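Local atomic coordinates of phosphotriesterase family protein (Listeria monocytogenes serotype 4b str. H7858, PDB entry 3PNZ), a protein that probably hydrolyses phosphorylated sugar lactones, as a zinc-containing lactonase with the amidohydrolase fold. Residues 227-232 with 264-269; 196-201 with 206-211. One frame throughout, in Å; residues are numbered along the deposited sequence.

Interaction 1. Residues 227-232 with 264-269; sequences QVAKTG and EDQILV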
# COMPACT_ATOMS: atom_id res chain seq x y z
N GLN A 227 8.74 -3.60 -18.95
CA GLN A 227 7.59 -4.43 -19.31
C GLN A 227 6.37 -4.05 -18.49
O GLN A 227 5.26 -3.92 -19.01
CB GLN A 227 7.88 -5.92 -19.07
CG GLN A 227 8.78 -6.61 -20.08
CD GLN A 227 9.03 -8.05 -19.67
OE1 GLN A 227 9.59 -8.31 -18.60
NE2 GLN A 227 8.58 -9.00 -20.49
N VAL A 228 6.56 -3.89 -17.18
CA VAL A 228 5.45 -3.51 -16.31
C VAL A 228 4.97 -2.10 -16.64
O VAL A 228 3.77 -1.86 -16.79
CB VAL A 228 5.85 -3.61 -14.83
CG1 VAL A 228 4.74 -3.06 -13.94
CG2 VAL A 228 6.13 -5.06 -14.47
N ALA A 229 5.91 -1.18 -16.76
CA ALA A 229 5.57 0.23 -16.99
C ALA A 229 4.79 0.44 -18.29
O ALA A 229 3.92 1.31 -18.37
CB ALA A 229 6.82 1.09 -16.99
N LYS A 230 5.11 -0.34 -19.31
CA LYS A 230 4.43 -0.21 -20.60
C LYS A 230 2.92 -0.44 -20.53
O LYS A 230 2.19 0.02 -21.40
CB LYS A 230 5.02 -1.19 -21.62
CG LYS A 230 6.32 -0.74 -22.25
CD LYS A 230 6.68 -1.77 -23.33
CE LYS A 230 7.98 -1.47 -24.03
NZ LYS A 230 8.21 -2.52 -25.06
N THR A 231 2.47 -1.16 -19.50
CA THR A 231 1.04 -1.43 -19.34
C THR A 231 0.28 -0.22 -18.82
O THR A 231 -0.94 -0.16 -18.93
CB THR A 231 0.77 -2.59 -18.36
OG1 THR A 231 1.09 -2.17 -17.02
CG2 THR A 231 1.56 -3.84 -18.75
N GLY A 232 1.00 0.73 -18.24
CA GLY A 232 0.39 1.91 -17.65
C GLY A 232 0.22 1.84 -16.15
O GLY A 232 -0.12 2.83 -15.51
N GLU A 264 7.99 8.61 -15.88
CA GLU A 264 8.04 9.33 -14.60
C GLU A 264 6.67 9.50 -13.95
O GLU A 264 6.58 9.63 -12.73
CB GLU A 264 8.74 10.68 -14.76
CG GLU A 264 7.94 11.71 -15.56
CD GLU A 264 8.81 12.86 -16.01
OE1 GLU A 264 9.90 12.59 -16.58
OE2 GLU A 264 8.43 14.03 -15.80
N ASP A 265 5.61 9.52 -14.74
CA ASP A 265 4.27 9.77 -14.22
C ASP A 265 3.68 8.54 -13.52
O ASP A 265 2.57 8.59 -12.99
CB ASP A 265 3.34 10.21 -15.34
CG ASP A 265 3.68 11.57 -15.92
OD1 ASP A 265 4.37 12.36 -15.23
OD2 ASP A 265 3.25 11.85 -17.06
N GLN A 266 4.41 7.43 -13.54
CA GLN A 266 3.89 6.19 -12.98
C GLN A 266 4.58 5.77 -11.68
O GLN A 266 4.21 4.76 -11.08
CB GLN A 266 3.97 5.06 -14.01
CG GLN A 266 2.93 5.19 -15.11
CD GLN A 266 3.28 4.39 -16.35
OE1 GLN A 266 3.51 4.95 -17.42
NE2 GLN A 266 3.32 3.07 -16.21
N ILE A 267 5.57 6.56 -11.26
CA ILE A 267 6.38 6.21 -10.08
C ILE A 267 5.76 6.70 -8.76
O ILE A 267 5.40 7.87 -8.62
CB ILE A 267 7.82 6.71 -10.24
CG1 ILE A 267 8.46 6.02 -11.44
CG2 ILE A 267 8.62 6.47 -8.94
CD1 ILE A 267 9.74 6.64 -11.90
N LEU A 268 5.64 5.79 -7.80
CA LEU A 268 5.20 6.13 -6.45
C LEU A 268 6.30 5.74 -5.48
O LEU A 268 7.08 4.84 -5.78
CB LEU A 268 3.92 5.38 -6.08
CG LEU A 268 2.70 5.59 -6.97
CD1 LEU A 268 1.59 4.62 -6.57
CD2 LEU A 268 2.25 7.04 -6.89
N VAL A 269 6.35 6.40 -4.33
CA VAL A 269 7.43 6.18 -3.36
C VAL A 269 6.89 6.10 -1.93
O VAL A 269 6.00 6.86 -1.54
CB VAL A 269 8.50 7.31 -3.44
CG1 VAL A 269 9.58 7.11 -2.37
CG2 VAL A 269 9.12 7.37 -4.84
O HOH W 1 2.69 3.99 -19.89
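Q266 is the residue of 264-269 that meets A229 and G232, in the turn at the C-terminal side of helix 222-229. Just before it, E264 and D265 both form salt bridges with K316 of helix 310-325. The contact itself is carried by the amide of Q266. Its CG stands beside its own backbone N (chi1 -73°), and the chain is extended beyond CG, which carries the amide across to the turn. NE2 of Q266 donates to O of A229 over 2.9 Å, and the bond is nearly straight (176°). The donor lies in the carbonyl plane, on a lone pair, and the acceptor lies in the amide plane of Q266. A229 O also accepts from G232 N at 3.0 Å, closing the type I turn from A229 to G232. NE2 of Q266 has a second acceptor, A233 O, and the two acceptors together grip NE2 and limit the rotation of the amide. OE1 of Q266 takes a hydrogen bond from a water at 2.8 Å, and that water donates weakly to A229 O. NE2 of Q266 also passes 3.3 Å from C of G232. G232 leaves helical angles with positive phi (99°), a conformation eased by the lack of CB. I267 then begins strand 267-269, and L268 pairs its backbone with M235 and F237 of the neighbouring strand 234-237. The contact thus joins two successive helix-to-strand loops at the N-terminal end of adjacent parallel strands, as in the TIM barrel of the phosphotriesterase family.

Interaction 2. Residues 196-201 with 206-211; sequences EQIEIL and IPLEYL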
# COMPACT_ATOMS: atom_id res chain seq x y z
N GLU A 196 2.21 -11.72 -14.38
CA GLU A 196 1.14 -12.71 -14.21
C GLU A 196 -0.09 -12.11 -13.51
O GLU A 196 -1.22 -12.46 -13.85
CB GLU A 196 1.65 -13.95 -13.48
CG GLU A 196 2.65 -14.76 -14.30
CD GLU A 196 4.05 -14.17 -14.33
OE1 GLU A 196 4.32 -13.21 -13.57
OE2 GLU A 196 4.89 -14.66 -15.10
N GLN A 197 0.14 -11.23 -12.54
CA GLN A 197 -0.97 -10.49 -11.94
C GLN A 197 -1.70 -9.73 -13.03
O GLN A 197 -2.93 -9.75 -13.10
CB GLN A 197 -0.46 -9.47 -10.92
CG GLN A 197 0.10 -10.08 -9.64
CD GLN A 197 0.48 -9.01 -8.63
OE1 GLN A 197 0.47 -7.82 -8.94
NE2 GLN A 197 0.82 -9.44 -7.42
N ILE A 198 -0.93 -9.07 -13.89
CA ILE A 198 -1.50 -8.27 -14.97
C ILE A 198 -2.35 -9.12 -15.92
O ILE A 198 -3.41 -8.69 -16.36
CB ILE A 198 -0.40 -7.48 -15.71
CG1 ILE A 198 0.03 -6.29 -14.85
CG2 ILE A 198 -0.86 -7.04 -17.09
CD1 ILE A 198 1.41 -5.76 -15.18
N GLU A 199 -1.91 -10.34 -16.22
CA GLU A 199 -2.68 -11.19 -17.11
C GLU A 199 -4.05 -11.53 -16.51
O GLU A 199 -5.05 -11.56 -17.22
CB GLU A 199 -1.92 -12.47 -17.46
CG GLU A 199 -0.86 -12.27 -18.52
CD GLU A 199 -1.42 -11.59 -19.77
OE1 GLU A 199 -2.50 -12.01 -20.25
OE2 GLU A 199 -0.78 -10.63 -20.27
N ILE A 200 -4.08 -11.80 -15.21
CA ILE A 200 -5.35 -12.11 -14.55
C ILE A 200 -6.26 -10.89 -14.58
O ILE A 200 -7.46 -11.00 -14.84
CB ILE A 200 -5.14 -12.62 -13.13
CG1 ILE A 200 -4.46 -13.99 -13.18
CG2 ILE A 200 -6.49 -12.72 -12.40
CD1 ILE A 200 -3.97 -14.48 -11.84
N LEU A 201 -5.69 -9.72 -14.32
CA LEU A 201 -6.48 -8.49 -14.35
C LEU A 201 -7.01 -8.22 -15.75
O LEU A 201 -8.13 -7.73 -15.91
CB LEU A 201 -5.65 -7.31 -13.85
CG LEU A 201 -5.30 -7.41 -12.36
CD1 LEU A 201 -4.35 -6.29 -11.96
CD2 LEU A 201 -6.56 -7.38 -11.51
N ILE A 206 -9.79 -5.28 -16.42
CA ILE A 206 -9.33 -4.16 -15.60
C ILE A 206 -8.29 -3.32 -16.35
O ILE A 206 -7.23 -3.82 -16.72
CB ILE A 206 -8.67 -4.67 -14.28
CG1 ILE A 206 -9.67 -5.46 -13.43
CG2 ILE A 206 -8.07 -3.50 -13.49
CD1 ILE A 206 -10.74 -4.62 -12.75
N PRO A 207 -8.60 -2.04 -16.59
CA PRO A 207 -7.57 -1.16 -17.15
C PRO A 207 -6.35 -1.09 -16.23
O PRO A 207 -6.50 -0.81 -15.03
CB PRO A 207 -8.27 0.21 -17.22
CG PRO A 207 -9.75 -0.13 -17.29
CD PRO A 207 -9.88 -1.35 -16.39
N LEU A 208 -5.17 -1.33 -16.77
CA LEU A 208 -3.99 -1.50 -15.92
C LEU A 208 -3.51 -0.22 -15.27
O LEU A 208 -2.77 -0.25 -14.26
CB LEU A 208 -2.87 -2.20 -16.70
CG LEU A 208 -3.35 -3.58 -17.19
CD1 LEU A 208 -2.40 -4.20 -18.19
CD2 LEU A 208 -3.57 -4.50 -15.99
N GLU A 209 -3.93 0.93 -15.80
CA GLU A 209 -3.57 2.19 -15.16
C GLU A 209 -4.36 2.41 -13.87
O GLU A 209 -4.13 3.38 -13.16
CB GLU A 209 -3.75 3.38 -16.12
CG GLU A 209 -5.19 3.68 -16.49
CD GLU A 209 -5.68 2.95 -17.73
OE1 GLU A 209 -6.64 3.45 -18.36
OE2 GLU A 209 -5.14 1.89 -18.10
N TYR A 210 -5.28 1.49 -13.56
CA TYR A 210 -6.02 1.54 -12.30
C TYR A 210 -5.30 0.79 -11.18
O TYR A 210 -5.80 0.69 -10.06
CB TYR A 210 -7.41 0.91 -12.45
CG TYR A 210 -8.36 1.63 -13.38
CD1 TYR A 210 -8.04 2.86 -13.96
CD2 TYR A 210 -9.60 1.07 -13.68
CE1 TYR A 210 -8.94 3.50 -14.82
CE2 TYR A 210 -10.50 1.71 -14.54
CZ TYR A 210 -10.16 2.92 -15.10
OH TYR A 210 -11.06 3.56 -15.95
N LEU A 211 -4.13 0.24 -11.51
CA LEU A 211 -3.39 -0.60 -10.57
C LEU A 211 -2.08 0.07 -10.16
O LEU A 211 -1.39 0.64 -10.99
CB LEU A 211 -3.05 -1.93 -11.26
CG LEU A 211 -2.08 -2.88 -10.52
CD1 LEU A 211 -2.74 -3.48 -9.29
CD2 LEU A 211 -1.63 -3.98 -11.48
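A helix-to-strand return of the TIM barrel brings residues 196-201 and 206-211 together. Helix 194-203 ends, and a short loop with a 3-10 turn at 208-210 leads into strand 211-213. The polar link is between backbones: I206 N donates to L201 O at 3.0 Å, with the donor tilted 32° from the carbonyl plane. The rest is apolar. Beside this bond, CB of L201 meets CB of I206 at 4.0 Å, and the two side chains pass each other at a slant. CG1 of I206 lies 4.1 Å from CD2 of L201, but the end of the I206 side chain then leads away towards helix 164-180. L208 comes from the 3-10 turn. Its CD1 presses on CG2 of I198 at 3.4 Å, tighter than usual for two carbons, and the side chains cross at about a right angle. CG1 of I198 stands beside the backbone N (chi1 -75°), which leaves CG2 as the branch that meets L208 most closely. The other methyl of L208, CD2, reaches CB of L201 at 4.1 Å and also lies near I198 CG2, so L208 bridges two helix residues one turn apart. L211 enters from the start of the strand. Its CG is anti to the backbone N (chi1 171°), and CD2 touches CD1 of L201 at 3.6 Å, again nearly at right angles. L201 thus meets all three of I206, L208 and L211. On the same helix, Q197 bonds to S186 and to the backbone O of H187, a zinc ligand. Around the contact, I206 packs on A174, H177 and H178 of helix 164-180, L211 lies on I184 and S186 of strand 184-186, and the backbone of L211 pairs with F234 of strand 234-237.

In the fold
Both contacts lie where helices lead into the strands, at the N-terminal end of the parallel sheet 184-186, 211-213, 234-237 and 267-269. Interaction 2 is local, joining a helix to the loop that follows it. It is buried and mostly apolar. Interaction 1 bridges residues further apart in sequence and is polar, partly buried and helped by a water. The two meet directly: CB of T231 touches CD1 of L208 at 3.6 Å, and G232 O packs on CB of E209. Interaction 2 buries 313 Å², mostly side-chain packing beside one backbone hydrogen bond. Interaction 1 buries 126 Å² and rests on a side-chain amide bonded to backbone carbonyls.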